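Local coordinates for putative type VI secretion protein (Escherichia coli, PDB 6SKI), which probably acts as a phospholipase effector toxin that is loaded onto the VgrG spike and delivered by the type VI secretion system, at residues L37-F43 with A122-I128; L57-E62 with I250-F256; E287-N291 with P525-N529. One frame throughout, in Å; residues are numbered along the deposited sequence.

Contact 1: residues L37-F43 with A122-I128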
loop_
_atom_site.group_PDB
_atom_site.type_symbol
_atom_site.label_atom_id
_atom_site.label_comp_id
_atom_site.label_asym_id
_atom_site.label_seq_id
_atom_site.Cartn_x
_atom_site.Cartn_y
_atom_site.Cartn_z
ATOM N N LEU A 37 -22.792 7.253 6.467
ATOM C CA LEU A 37 -22.032 6.014 6.471
ATOM C C LEU A 37 -20.671 6.265 5.842
ATOM O O LEU A 37 -20.583 6.681 4.684
ATOM C CB LEU A 37 -22.778 4.910 5.725
ATOM C CG LEU A 37 -22.095 3.547 5.701
ATOM C CD1 LEU A 37 -21.907 3.014 7.102
ATOM C CD2 LEU A 37 -22.925 2.593 4.889
ATOM N N THR A 38 -19.617 6.011 6.607
ATOM C CA THR A 38 -18.251 6.147 6.133
ATOM C C THR A 38 -17.664 4.765 5.908
ATOM O O THR A 38 -17.715 3.913 6.800
ATOM C CB THR A 38 -17.397 6.922 7.133
ATOM O OG1 THR A 38 -18.189 7.943 7.746
ATOM C CG2 THR A 38 -16.218 7.553 6.434
ATOM N N ILE A 39 -17.112 4.543 4.722
ATOM C CA ILE A 39 -16.459 3.287 4.389
ATOM C C ILE A 39 -14.960 3.521 4.442
ATOM O O ILE A 39 -14.420 4.327 3.674
ATOM C CB ILE A 39 -16.898 2.761 3.016
ATOM C CG1 ILE A 39 -18.418 2.854 2.879
ATOM C CG2 ILE A 39 -16.424 1.335 2.825
ATOM C CD1 ILE A 39 -18.947 2.315 1.577
ATOM N N GLY A 40 -14.291 2.825 5.352
ATOM C CA GLY A 40 -12.856 2.936 5.470
ATOM C C GLY A 40 -12.161 2.046 4.472
ATOM O O GLY A 40 -12.233 0.820 4.569
ATOM N N ILE A 41 -11.487 2.652 3.503
ATOM C CA ILE A 41 -10.811 1.923 2.440
ATOM C C ILE A 41 -9.343 1.843 2.815
ATOM O O ILE A 41 -8.689 2.871 3.022
ATOM C CB ILE A 41 -11.001 2.598 1.075
ATOM C CG1 ILE A 41 -12.415 3.153 0.956
ATOM C CG2 ILE A 41 -10.766 1.604 -0.032
ATOM C CD1 ILE A 41 -13.451 2.097 0.701
ATOM N N PHE A 42 -8.828 0.623 2.916
ATOM C CA PHE A 42 -7.481 0.381 3.416
ATOM C C PHE A 42 -6.711 -0.371 2.344
ATOM O O PHE A 42 -6.886 -1.582 2.181
ATOM C CB PHE A 42 -7.522 -0.403 4.725
ATOM C CG PHE A 42 -8.053 0.388 5.879
ATOM C CD1 PHE A 42 -9.372 0.268 6.264
ATOM C CD2 PHE A 42 -7.233 1.241 6.589
ATOM C CE1 PHE A 42 -9.862 0.993 7.317
ATOM C CE2 PHE A 42 -7.723 1.964 7.648
ATOM C CZ PHE A 42 -9.037 1.840 8.009
ATOM N N PHE A 43 -5.858 0.347 1.626
ATOM C CA PHE A 43 -5.049 -0.209 0.550
ATOM C C PHE A 43 -3.683 -0.526 1.133
ATOM O O PHE A 43 -2.916 0.383 1.456
ATOM C CB PHE A 43 -4.903 0.778 -0.601
ATOM C CG PHE A 43 -6.134 0.977 -1.418
ATOM C CD1 PHE A 43 -6.445 0.116 -2.448
ATOM C CD2 PHE A 43 -6.943 2.070 -1.201
ATOM C CE1 PHE A 43 -7.560 0.321 -3.215
ATOM C CE2 PHE A 43 -8.054 2.278 -1.966
ATOM C CZ PHE A 43 -8.364 1.404 -2.975
ATOM N N ALA A 122 -22.166 6.177 10.990
ATOM C CA ALA A 122 -21.678 4.816 11.111
ATOM C C ALA A 122 -20.399 4.673 10.305
ATOM O O ALA A 122 -20.138 5.436 9.374
ATOM C CB ALA A 122 -22.715 3.797 10.634
ATOM N N GLN A 123 -19.599 3.680 10.679
ATOM C CA GLN A 123 -18.345 3.393 10.003
ATOM C C GLN A 123 -18.263 1.911 9.693
ATOM O O GLN A 123 -18.540 1.075 10.556
ATOM C CB GLN A 123 -17.147 3.811 10.849
ATOM C CG GLN A 123 -16.713 5.237 10.651
ATOM C CD GLN A 123 -15.512 5.583 11.488
ATOM O OE1 GLN A 123 -14.943 4.724 12.156
ATOM N NE2 GLN A 123 -15.111 6.844 11.452
ATOM N N ILE A 124 -17.881 1.593 8.462
ATOM C CA ILE A 124 -17.551 0.240 8.052
ATOM C C ILE A 124 -16.201 0.309 7.360
ATOM O O ILE A 124 -15.779 1.363 6.881
ATOM C CB ILE A 124 -18.620 -0.378 7.130
ATOM C CG1 ILE A 124 -18.645 0.337 5.783
ATOM C CG2 ILE A 124 -19.985 -0.316 7.782
ATOM C CD1 ILE A 124 -19.646 -0.228 4.821
ATOM N N LYS A 125 -15.508 -0.823 7.323
ATOM C CA LYS A 125 -14.124 -0.815 6.883
ATOM C C LYS A 125 -13.872 -1.936 5.892
ATOM O O LYS A 125 -14.577 -2.948 5.868
ATOM C CB LYS A 125 -13.154 -0.912 8.066
ATOM C CG LYS A 125 -13.322 -2.113 8.962
ATOM C CD LYS A 125 -12.623 -1.854 10.280
ATOM C CE LYS A 125 -12.470 -3.108 11.102
ATOM N NZ LYS A 125 -12.197 -2.765 12.522
ATOM N N THR A 126 -12.857 -1.725 5.066
ATOM C CA THR A 126 -12.517 -2.608 3.969
ATOM C C THR A 126 -11.004 -2.699 3.864
ATOM O O THR A 126 -10.301 -1.703 4.034
ATOM C CB THR A 126 -13.094 -2.088 2.654
ATOM O OG1 THR A 126 -14.472 -1.739 2.833
ATOM C CG2 THR A 126 -12.986 -3.127 1.605
ATOM N N TYR A 127 -10.506 -3.896 3.577
ATOM C CA TYR A 127 -9.074 -4.138 3.478
ATOM C C TYR A 127 -8.750 -4.691 2.101
ATOM O O TYR A 127 -9.286 -5.730 1.703
ATOM C CB TYR A 127 -8.601 -5.100 4.566
ATOM C CG TYR A 127 -7.118 -5.367 4.525
ATOM C CD1 TYR A 127 -6.221 -4.505 5.137
ATOM C CD2 TYR A 127 -6.614 -6.484 3.878
ATOM C CE1 TYR A 127 -4.867 -4.746 5.101
ATOM C CE2 TYR A 127 -5.263 -6.730 3.835
ATOM C CZ TYR A 127 -4.394 -5.860 4.449
ATOM O OH TYR A 127 -3.043 -6.110 4.408
ATOM N N ILE A 128 -7.875 -4.000 1.380
ATOM C CA ILE A 128 -7.366 -4.452 0.094
ATOM C C ILE A 128 -5.881 -4.742 0.251
ATOM O O ILE A 128 -5.142 -3.939 0.830
ATOM C CB ILE A 128 -7.616 -3.406 -1.010
ATOM C CG1 ILE A 128 -9.107 -3.083 -1.110
ATOM C CG2 ILE A 128 -7.116 -3.907 -2.342
ATOM C CD1 ILE A 128 -9.501 -1.803 -0.417
#
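L37-F43 and A122-I128 run side by side as neighbouring parallel strands of the central sheet, consistent with an alpha/beta-hydrolase fold. Their register is unbroken from L37 beside A122 to F43 beside I128. The bonding alternates in the parallel manner: T38, G40 and F42 each give N-H to one residue of A122-I128 and take another through their C=O. G40 N to I124 O (2.6 Å) is nearly straight, whereas F42 N to T126 O is weak, bent to 126° at the hydrogen.

L37, I39, I41 and F43 share one face with A122, I124, T126 and I128, and helix 156-178 covers it. There I39 and I124 lie alongside each other, I39 CG2 3.8 Å from I124 CG1. I124 CG1 sits between its own N and carbonyl carbon (chi1 68°), which leaves CG2 beside the N and 3.9 Å from L37 CD1.

On the other face, the F42 ring turns its edge to K125, with CE1 3.9 Å from K125 CB. Helix 101-108 and the rings of Y109 and F194 surround it. K125 stretches away to bond Y109 O through NZ. The other edge of strand 22-43 pairs with strand 184-195.

I128 can be followed outward. Its CB lies 4.0 Å from F43 CD1, and CG2 also faces that ring atom. CD1 reaches I41 CG2 at 3.7 Å while sitting over the F43 ring as a CH-pi contact, 4.2 Å from the centroid and 16° off the normal.

Contact 2: residues L57-E62 with I250-F256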
loop_
_atom_site.group_PDB
_atom_site.type_symbol
_atom_site.label_atom_id
_atom_site.label_comp_id
_atom_site.label_asym_id
_atom_site.label_seq_id
_atom_site.Cartn_x
_atom_site.Cartn_y
_atom_site.Cartn_z
ATOM N N LEU A 57 10.581 -9.373 -10.205
ATOM C CA LEU A 57 11.128 -9.269 -11.552
ATOM C C LEU A 57 10.933 -7.876 -12.130
ATOM O O LEU A 57 11.779 -7.406 -12.895
ATOM C CB LEU A 57 10.492 -10.312 -12.466
ATOM C CG LEU A 57 10.809 -11.762 -12.121
ATOM C CD1 LEU A 57 10.192 -12.691 -13.138
ATOM C CD2 LEU A 57 12.304 -11.963 -12.037
ATOM N N MET A 58 9.832 -7.207 -11.784
ATOM C CA MET A 58 9.673 -5.808 -12.159
ATOM C C MET A 58 10.809 -4.968 -11.610
ATOM O O MET A 58 11.222 -3.987 -12.236
ATOM C CB MET A 58 8.339 -5.272 -11.642
ATOM C CG MET A 58 7.319 -4.972 -12.711
ATOM S SD MET A 58 5.899 -4.093 -12.047
ATOM C CE MET A 58 6.440 -2.396 -12.197
ATOM N N LYS A 59 11.325 -5.342 -10.440
ATOM C CA LYS A 59 12.445 -4.603 -9.865
ATOM C C LYS A 59 13.712 -4.719 -10.714
ATOM O O LYS A 59 14.629 -3.905 -10.560
ATOM C CB LYS A 59 12.697 -5.067 -8.432
ATOM C CG LYS A 59 11.992 -4.198 -7.403
ATOM C CD LYS A 59 12.243 -4.658 -5.985
ATOM C CE LYS A 59 11.522 -5.955 -5.695
ATOM N NZ LYS A 59 11.961 -6.545 -4.404
ATOM N N PHE A 60 13.793 -5.717 -11.604
ATOM C CA PHE A 60 14.944 -5.822 -12.501
ATOM C C PHE A 60 15.085 -4.602 -13.396
ATOM O O PHE A 60 16.202 -4.253 -13.791
ATOM C CB PHE A 60 14.839 -7.063 -13.385
ATOM C CG PHE A 60 15.454 -8.295 -12.797
ATOM C CD1 PHE A 60 16.668 -8.763 -13.266
ATOM C CD2 PHE A 60 14.807 -9.004 -11.806
ATOM C CE1 PHE A 60 17.232 -9.900 -12.744
ATOM C CE2 PHE A 60 15.368 -10.145 -11.282
ATOM C CZ PHE A 60 16.582 -10.594 -11.752
ATOM N N ASN A 61 13.973 -3.970 -13.755
ATOM C CA ASN A 61 14.009 -2.812 -14.637
ATOM C C ASN A 61 14.862 -1.704 -14.033
ATOM O O ASN A 61 14.594 -1.235 -12.922
ATOM C CB ASN A 61 12.586 -2.319 -14.889
ATOM C CG ASN A 61 12.489 -1.377 -16.064
ATOM O OD1 ASN A 61 12.606 -1.792 -17.211
ATOM N ND2 ASN A 61 12.248 -0.105 -15.787
ATOM N N GLU A 62 15.913 -1.317 -14.761
ATOM C CA GLU A 62 16.809 -0.218 -14.405
ATOM C C GLU A 62 17.720 -0.558 -13.231
ATOM O O GLU A 62 18.573 0.252 -12.856
ATOM C CB GLU A 62 16.026 1.065 -14.102
ATOM C CG GLU A 62 15.079 1.494 -15.204
ATOM C CD GLU A 62 15.802 2.078 -16.399
ATOM O OE1 GLU A 62 16.959 2.519 -16.239
ATOM O OE2 GLU A 62 15.217 2.096 -17.500
ATOM N N ILE A 250 7.169 0.256 -8.171
ATOM C CA ILE A 250 8.419 -0.288 -7.658
ATOM C C ILE A 250 9.002 -1.180 -8.743
ATOM O O ILE A 250 8.691 -2.373 -8.822
ATOM C CB ILE A 250 8.209 -1.061 -6.344
ATOM C CG1 ILE A 250 7.590 -0.151 -5.287
ATOM C CG2 ILE A 250 9.522 -1.624 -5.845
ATOM C CD1 ILE A 250 6.824 -0.884 -4.217
ATOM N N GLY A 251 9.842 -0.606 -9.586
ATOM C CA GLY A 251 10.297 -1.261 -10.787
ATOM C C GLY A 251 9.692 -0.637 -12.027
ATOM O O GLY A 251 9.252 0.515 -12.036
ATOM N N GLY A 252 9.672 -1.421 -13.096
ATOM C CA GLY A 252 9.109 -0.940 -14.342
ATOM C C GLY A 252 9.050 -2.054 -15.360
ATOM O O GLY A 252 9.428 -3.196 -15.089
ATOM N N ILE A 253 8.543 -1.705 -16.540
ATOM C CA ILE A 253 8.486 -2.616 -17.674
ATOM C C ILE A 253 9.100 -2.023 -18.929
ATOM O O ILE A 253 8.994 -2.629 -19.997
ATOM C CB ILE A 253 7.041 -3.074 -17.955
ATOM C CG1 ILE A 253 6.178 -1.884 -18.372
ATOM C CG2 ILE A 253 6.451 -3.767 -16.743
ATOM C CD1 ILE A 253 5.123 -2.232 -19.390
ATOM N N SER A 254 9.736 -0.853 -18.837
ATOM C CA SER A 254 10.206 -0.165 -20.034
ATOM C C SER A 254 11.282 -0.963 -20.760
ATOM O O SER A 254 11.365 -0.926 -21.992
ATOM C CB SER A 254 10.724 1.225 -19.671
ATOM O OG SER A 254 11.594 1.168 -18.556
ATOM N N ASN A 255 12.119 -1.686 -20.019
ATOM C CA ASN A 255 13.221 -2.430 -20.610
ATOM C C ASN A 255 12.907 -3.904 -20.812
ATOM O O ASN A 255 13.783 -4.652 -21.250
ATOM C CB ASN A 255 14.479 -2.287 -19.750
ATOM C CG ASN A 255 14.920 -0.851 -19.602
ATOM O OD1 ASN A 255 14.778 -0.051 -20.523
ATOM N ND2 ASN A 255 15.457 -0.513 -18.441
ATOM N N PHE A 256 11.688 -4.339 -20.513
ATOM C CA PHE A 256 11.269 -5.707 -20.781
ATOM C C PHE A 256 10.840 -5.807 -22.237
ATOM O O PHE A 256 9.869 -5.164 -22.645
ATOM C CB PHE A 256 10.123 -6.122 -19.864
ATOM C CG PHE A 256 10.539 -6.399 -18.455
ATOM C CD1 PHE A 256 10.505 -7.685 -17.953
ATOM C CD2 PHE A 256 10.945 -5.375 -17.624
ATOM C CE1 PHE A 256 10.881 -7.944 -16.658
ATOM C CE2 PHE A 256 11.320 -5.628 -16.328
ATOM C CZ PHE A 256 11.288 -6.913 -15.846
#
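N61 reaches with both ends of its side-chain amide into the type I turn I253-F256. Its OD1 accepts N255 N at 2.9 Å, the donor lying in the amide's carbonyl plane, and its ND2 gives a hydrogen to S254 OG at 3.1 Å, also close to the amide plane. CG stands anti to the N61 backbone N (chi1 -165°), which carries the flat group across to the turn, and two bonds from opposite ends fix its rotation. Next in line, E62 OE2 takes a weak bond from N255 ND2 (2.8 Å), the carboxylate and amide planes being 51° apart. The stronger tie of E62 is a salt bridge from OE1 to R67.

Deeper in, the backbone supplies the link. M58, the first residue of the type I turn M58-N61, accepts through its O both G252 N at 3.1 Å and N61 N within that turn. The two donors arrive from opposite faces of the carbonyl plane, G252 N standing 42° out of it.

Packing surrounds this core. M58 bends at its last torsion and brings CE against the G251-G252 peptide, while its side chain also meets I150 and I153 of helix 144-154. The F256 ring points its edge at the turn: CE2 is 3.8 Å from N61 CB, and CZ is directed at L57 O. At the far end K59 CG runs beside I250 CG2 at 3.9 Å, and K59 NZ pairs with E51.

Polar groups of the two segments thus satisfy one another: one amide serves as both donor and acceptor, one carbonyl holds two N-H groups, and the loop following strand 237-243 is tied to the chain leaving helix 53-58.

Contact 3: residues E287-N291 with P525-N529; sequences EYRYN and PNKPN
Y288-N291 and P525-N529 meet as two loops joined by a single backbone bridge, R289 beside P528, with no regular strand on either side. The first loop follows strand 278-284 of the alpha/beta-hydrolase sheet; the second, far along the chain, follows strand 521-523. Two bonds make the bridge: N529 N gives a nearly straight one to Y288 O (2.6 Å), and Y290 N gives another to K527 O (2.8 Å).

Side chains extend the joint in both directions. R289 lies alongside N526, the guanidinium turned 41° to the amide. NH1 bonds N526 OD1 at 2.9 Å within the guanidinium plane, but it approaches from above the carbonyl plane of the amide. A bend at chi3 (-69°) lets NE turn back to E287, whose OE2 receives it through the syn lone pair at 2.8 Å as a salt bridge. Held by E287 and N526, the guanidinium is largely fixed in its plane, and F292 adds a cation-pi contact. E287 OE1 bonds S489 OG and, weakly, H310 N; since H310 belongs with S197 and D245 to a probable Ser-His-Asp triad, this joint borders the likely catalytic centre.

Farther along, N291 ND2 gives a tilted bond to P525 O (3.3 Å), while N529 ND2 is held within its own loop by I533 O. Beyond the bridge, Y290 and K527 run side by side. The lysine, extended past CG, sets its NZ over one ring face, 4.1 Å from the Y290 centroid and displaced toward the CG-CD1 rim.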
loop_
_atom_site.group_PDB
_atom_site.type_symbol
_atom_site.label_atom_id
_atom_site.label_comp_id
_atom_site.label_asym_id
_atom_site.label_seq_id
_atom_site.Cartn_x
_atom_site.Cartn_y
_atom_site.Cartn_z
ATOM N N GLU A 287 14.602 7.031 3.272
ATOM C CA GLU A 287 14.381 6.075 2.198
ATOM C C GLU A 287 15.134 6.581 0.979
ATOM O O GLU A 287 14.916 7.715 0.539
ATOM C CB GLU A 287 12.895 5.910 1.895
ATOM C CG GLU A 287 12.605 5.059 0.674
ATOM C CD GLU A 287 13.102 3.638 0.817
ATOM O OE1 GLU A 287 13.212 3.150 1.958
ATOM O OE2 GLU A 287 13.385 3.002 -0.216
ATOM N N TYR A 288 16.019 5.746 0.442
ATOM C CA TYR A 288 16.967 6.189 -0.565
ATOM C C TYR A 288 17.042 5.265 -1.768
ATOM O O TYR A 288 17.860 5.508 -2.657
ATOM C CB TYR A 288 18.362 6.315 0.056
ATOM C CG TYR A 288 18.409 7.267 1.222
ATOM C CD1 TYR A 288 18.011 8.582 1.080
ATOM C CD2 TYR A 288 18.820 6.840 2.472
ATOM C CE1 TYR A 288 18.043 9.450 2.142
ATOM C CE2 TYR A 288 18.853 7.700 3.540
ATOM C CZ TYR A 288 18.462 9.004 3.369
ATOM O OH TYR A 288 18.492 9.875 4.430
ATOM N N ARG A 289 16.226 4.220 -1.822
ATOM C CA ARG A 289 16.319 3.235 -2.882
ATOM C C ARG A 289 15.918 3.841 -4.222
ATOM O O ARG A 289 15.159 4.809 -4.302
ATOM C CB ARG A 289 15.433 2.036 -2.559
ATOM C CG ARG A 289 16.094 1.022 -1.661
ATOM C CD ARG A 289 15.168 -0.131 -1.384
ATOM N NE ARG A 289 14.057 0.280 -0.538
ATOM C CZ ARG A 289 13.220 -0.563 0.049
ATOM N NH1 ARG A 289 13.371 -1.866 -0.119
ATOM N NH2 ARG A 289 12.234 -0.104 0.804
ATOM N N TYR A 290 16.448 3.248 -5.290
ATOM C CA TYR A 290 16.127 3.716 -6.630
ATOM C C TYR A 290 14.732 3.272 -7.047
ATOM O O TYR A 290 13.989 4.043 -7.662
ATOM C CB TYR A 290 17.177 3.210 -7.623
ATOM C CG TYR A 290 16.856 3.494 -9.070
ATOM C CD1 TYR A 290 17.321 4.642 -9.689
ATOM C CD2 TYR A 290 16.095 2.611 -9.821
ATOM C CE1 TYR A 290 17.031 4.906 -11.007
ATOM C CE2 TYR A 290 15.797 2.868 -11.134
ATOM C CZ TYR A 290 16.268 4.015 -11.725
ATOM O OH TYR A 290 15.977 4.277 -13.043
ATOM N N ASN A 291 14.359 2.043 -6.709
ATOM C CA ASN A 291 13.056 1.503 -7.062
ATOM C C ASN A 291 11.942 2.027 -6.170
ATOM O O ASN A 291 10.778 1.693 -6.402
ATOM C CB ASN A 291 13.086 -0.023 -6.992
ATOM C CG ASN A 291 13.643 -0.648 -8.246
ATOM O OD1 ASN A 291 13.558 -0.076 -9.328
ATOM N ND2 ASN A 291 14.229 -1.826 -8.106
ATOM N N PRO A 525 18.148 -5.324 -6.201
ATOM C CA PRO A 525 16.757 -4.890 -6.017
ATOM C C PRO A 525 16.623 -3.658 -5.151
ATOM O O PRO A 525 15.725 -2.842 -5.385
ATOM C CB PRO A 525 16.104 -6.110 -5.351
ATOM C CG PRO A 525 17.036 -7.240 -5.639
ATOM C CD PRO A 525 18.383 -6.619 -5.552
ATOM N N ASN A 526 17.497 -3.492 -4.167
ATOM C CA ASN A 526 17.402 -2.425 -3.186
ATOM C C ASN A 526 18.554 -1.454 -3.352
ATOM O O ASN A 526 19.105 -0.937 -2.384
ATOM C CB ASN A 526 17.379 -2.998 -1.774
ATOM C CG ASN A 526 16.265 -3.992 -1.576
ATOM O OD1 ASN A 526 15.090 -3.653 -1.695
ATOM N ND2 ASN A 526 16.625 -5.233 -1.291
ATOM N N LYS A 527 18.909 -1.180 -4.595
ATOM C CA LYS A 527 20.060 -0.338 -4.862
ATOM C C LYS A 527 19.709 1.120 -4.591
ATOM O O LYS A 527 18.621 1.573 -4.950
ATOM C CB LYS A 527 20.516 -0.509 -6.307
ATOM C CG LYS A 527 21.056 0.736 -6.965
ATOM C CD LYS A 527 20.875 0.670 -8.462
ATOM C CE LYS A 527 20.823 2.052 -9.069
ATOM N NZ LYS A 527 20.255 2.009 -10.442
ATOM N N PRO A 528 20.603 1.857 -3.940
ATOM C CA PRO A 528 20.303 3.249 -3.611
ATOM C C PRO A 528 20.200 4.108 -4.857
ATOM O O PRO A 528 20.821 3.833 -5.885
ATOM C CB PRO A 528 21.498 3.663 -2.746
ATOM C CG PRO A 528 22.589 2.773 -3.226
ATOM C CD PRO A 528 21.904 1.454 -3.388
ATOM N N ASN A 529 19.403 5.163 -4.756
ATOM C CA ASN A 529 19.371 6.154 -5.812
ATOM C C ASN A 529 20.715 6.871 -5.862
ATOM O O ASN A 529 21.440 6.945 -4.867
ATOM C CB ASN A 529 18.230 7.141 -5.570
ATOM C CG ASN A 529 17.806 7.867 -6.823
ATOM O OD1 ASN A 529 17.499 7.249 -7.840
ATOM N ND2 ASN A 529 17.774 9.189 -6.756
#

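Contacts 2 and 3 adjoin, their centres about 13 Å apart on the same side of the chain's centre. N291 joins them: its ND2 lies 3.2 Å from K59 O, a probable hydrogen bond, and its O lies 3.6 Å from I250 CG2. E62 CB also packs on Y290 OH. Both contacts border the probable triad S197, H310 and D245: I250 lies near without touching, while R289 reaches it. Contact 1 stands on the opposite side of the chain's centre, its centre about 32 Å from those of contacts 2 and 3 and its nearest atoms about 11 Å from contact 2. Helix 53-58 follows strand 22-43, and the segments of contacts 1 and 2 alternate along the chain.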